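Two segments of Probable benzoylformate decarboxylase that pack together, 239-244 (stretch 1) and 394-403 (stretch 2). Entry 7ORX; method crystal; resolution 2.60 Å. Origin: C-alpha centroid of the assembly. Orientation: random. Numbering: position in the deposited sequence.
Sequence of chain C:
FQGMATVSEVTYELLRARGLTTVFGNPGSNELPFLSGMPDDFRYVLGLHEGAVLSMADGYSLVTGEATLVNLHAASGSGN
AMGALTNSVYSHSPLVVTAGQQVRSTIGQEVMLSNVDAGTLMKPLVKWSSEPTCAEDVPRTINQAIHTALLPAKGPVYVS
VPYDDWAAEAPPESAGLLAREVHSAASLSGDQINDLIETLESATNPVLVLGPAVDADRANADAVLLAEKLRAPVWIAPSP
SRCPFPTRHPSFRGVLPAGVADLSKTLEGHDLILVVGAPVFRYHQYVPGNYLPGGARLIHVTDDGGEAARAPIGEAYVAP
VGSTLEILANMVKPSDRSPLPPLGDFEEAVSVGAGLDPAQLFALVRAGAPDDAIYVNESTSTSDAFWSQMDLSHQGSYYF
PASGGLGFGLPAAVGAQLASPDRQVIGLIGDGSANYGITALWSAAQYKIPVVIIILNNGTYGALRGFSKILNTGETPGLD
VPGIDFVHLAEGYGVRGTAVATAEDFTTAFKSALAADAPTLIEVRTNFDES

Stretch 1 239-244: SPSRCP
Stretch 2 394-403: HQGSYYFPAS

This is a small, mainly backbone-mediated contact in which an irregular segment, 239-244, lies along the short strand 398-399 and the loop after it, burying 448 Å² in all. The two segments run antiparallel: Ser241 lies nearest Phe400 (CA to CA 4.2 Å) and Arg242 nearest Tyr399 (CA to CA 4.9 Å). Stretch 1 is extended at Pro240 (phi/psi -72/145), bends at Ser241 (-113/-18), and extends again at Arg242 (-138/165) and Cys243 (-110/110). Tyr398, Tyr399 and Phe400 are all extended, near -140/135.

One hydrogen bond crosses the contact, from Phe400 N to Ser241 O, 2.9 Å. The same Ser241 O accepts a CA-H...O contact from Tyr399 CA at 3.1 Å. Arg242 CA makes another to Tyr398 O, 3.2 Å.

Side chains pack around these backbone contacts. Cys243 (chi1 t) and Tyr398 (t, chi2 85°) both point toward the other stretch, and their CB atoms meet at 3.7 Å. Ser241 CB (chi1 p) rests 3.7 Å from Ala402 CB. Arg242 (m, t, p, chi4 145°) starts away, but its end returns. Its NH2 lies 3.5 Å from Tyr399 OH and 3.5 Å from Gln395 OE1. Tyr399 (chi1 m, chi2 -81°) places CE1 over one guanidinium face; Gln395 OE1 sits at the guanidinium edge.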

# COMPACT_ATOMS: atom_id res chain seq x y z
N SER C 239 18.71 -13.67 -19.74
CA SER C 239 17.61 -12.70 -20.00
C SER C 239 18.26 -11.32 -20.06
O SER C 239 17.87 -10.40 -19.33
CB SER C 239 16.55 -12.80 -18.91
OG SER C 239 16.14 -14.14 -18.63
N PRO C 240 19.23 -11.11 -20.99
CA PRO C 240 19.88 -9.82 -21.15
C PRO C 240 18.97 -8.78 -21.79
O PRO C 240 18.18 -9.07 -22.67
CB PRO C 240 21.03 -10.13 -22.11
CG PRO C 240 20.50 -11.25 -22.96
CD PRO C 240 19.66 -12.08 -22.03
N SER C 241 19.12 -7.56 -21.36
CA SER C 241 18.42 -6.36 -21.85
C SER C 241 19.45 -5.46 -22.54
O SER C 241 19.00 -4.57 -23.21
CB SER C 241 17.77 -5.67 -20.66
OG SER C 241 18.70 -5.63 -19.56
N ARG C 242 20.76 -5.66 -22.29
CA ARG C 242 21.82 -4.86 -22.96
C ARG C 242 22.96 -5.79 -23.35
O ARG C 242 23.01 -6.92 -22.86
CB ARG C 242 22.30 -3.75 -22.05
CG ARG C 242 21.17 -2.85 -21.56
CD ARG C 242 21.68 -1.73 -20.65
NE ARG C 242 22.49 -0.78 -21.39
CZ ARG C 242 22.53 0.52 -21.17
NH1 ARG C 242 21.79 1.05 -20.21
NH2 ARG C 242 23.30 1.29 -21.92
N CYS C 243 23.86 -5.35 -24.20
CA CYS C 243 25.04 -6.13 -24.57
C CYS C 243 26.27 -5.45 -23.97
O CYS C 243 26.63 -4.35 -24.35
CB CYS C 243 25.21 -6.20 -26.07
SG CYS C 243 26.73 -7.07 -26.52
N PRO C 244 26.89 -6.07 -22.96
CA PRO C 244 28.01 -5.46 -22.25
C PRO C 244 29.41 -5.77 -22.78
O PRO C 244 30.40 -5.43 -22.13
CB PRO C 244 27.87 -6.09 -20.87
CG PRO C 244 27.38 -7.48 -21.18
CD PRO C 244 26.39 -7.27 -22.30
N HIS C 394 30.26 -1.75 -30.02
CA HIS C 394 30.19 -0.39 -29.44
C HIS C 394 29.28 -0.41 -28.22
O HIS C 394 28.30 -1.23 -28.21
CB HIS C 394 29.69 0.67 -30.45
CG HIS C 394 30.70 1.02 -31.49
ND1 HIS C 394 30.90 0.21 -32.61
CD2 HIS C 394 31.55 2.06 -31.63
CE1 HIS C 394 31.84 0.73 -33.37
NE2 HIS C 394 32.26 1.87 -32.78
N GLN C 395 29.58 0.45 -27.24
CA GLN C 395 28.66 0.69 -26.10
C GLN C 395 27.25 0.90 -26.66
O GLN C 395 27.10 1.48 -27.74
CB GLN C 395 29.17 1.91 -25.32
CG GLN C 395 28.44 2.19 -24.03
CD GLN C 395 27.09 2.84 -24.23
OE1 GLN C 395 26.22 2.69 -23.37
NE2 GLN C 395 26.91 3.57 -25.33
N GLY C 396 26.23 0.45 -25.96
CA GLY C 396 24.85 0.85 -26.26
C GLY C 396 24.37 0.33 -27.61
O GLY C 396 23.58 1.04 -28.22
N SER C 397 24.74 -0.90 -27.98
CA SER C 397 24.40 -1.50 -29.29
C SER C 397 23.17 -2.41 -29.24
O SER C 397 22.67 -2.73 -30.34
CB SER C 397 25.56 -2.24 -29.84
OG SER C 397 26.60 -1.33 -30.13
N TYR C 398 22.67 -2.80 -28.06
CA TYR C 398 21.54 -3.73 -27.88
C TYR C 398 20.69 -3.30 -26.67
O TYR C 398 21.24 -3.07 -25.60
CB TYR C 398 22.07 -5.16 -27.67
CG TYR C 398 21.01 -6.23 -27.57
CD1 TYR C 398 20.48 -6.80 -28.70
CD2 TYR C 398 20.52 -6.67 -26.35
CE1 TYR C 398 19.51 -7.77 -28.64
CE2 TYR C 398 19.53 -7.65 -26.27
CZ TYR C 398 19.03 -8.20 -27.43
OH TYR C 398 18.05 -9.15 -27.41
N TYR C 399 19.38 -3.22 -26.88
CA TYR C 399 18.35 -3.05 -25.83
C TYR C 399 17.24 -4.08 -26.09
O TYR C 399 16.83 -4.25 -27.20
CB TYR C 399 17.81 -1.62 -25.78
CG TYR C 399 18.91 -0.62 -25.58
CD1 TYR C 399 19.43 -0.38 -24.34
CD2 TYR C 399 19.49 0.02 -26.64
CE1 TYR C 399 20.48 0.51 -24.14
CE2 TYR C 399 20.55 0.90 -26.48
CZ TYR C 399 21.03 1.16 -25.22
OH TYR C 399 22.05 2.02 -25.12
N PHE C 400 16.79 -4.75 -25.03
CA PHE C 400 15.66 -5.71 -25.01
C PHE C 400 14.89 -5.43 -23.72
O PHE C 400 15.48 -5.13 -22.70
CB PHE C 400 16.24 -7.13 -25.13
CG PHE C 400 15.22 -8.23 -25.06
CD1 PHE C 400 14.61 -8.57 -23.88
CD2 PHE C 400 14.82 -8.92 -26.19
CE1 PHE C 400 13.65 -9.57 -23.82
CE2 PHE C 400 13.85 -9.90 -26.14
CZ PHE C 400 13.24 -10.21 -24.96
N PRO C 401 13.56 -5.56 -23.70
CA PRO C 401 12.78 -5.22 -22.51
C PRO C 401 13.26 -6.01 -21.29
O PRO C 401 13.22 -7.23 -21.33
CB PRO C 401 11.33 -5.61 -22.88
CG PRO C 401 11.46 -6.48 -24.10
CD PRO C 401 12.70 -6.00 -24.80
N ALA C 402 13.60 -5.31 -20.21
CA ALA C 402 14.31 -5.90 -19.05
C ALA C 402 13.35 -6.70 -18.17
O ALA C 402 13.86 -7.44 -17.35
CB ALA C 402 15.07 -4.85 -18.28
N SER C 403 12.04 -6.60 -18.32
CA SER C 403 11.11 -7.52 -17.62
C SER C 403 10.21 -8.23 -18.64
O SER C 403 9.16 -8.72 -18.27
CB SER C 403 10.29 -6.81 -16.57
OG SER C 403 9.14 -6.21 -17.17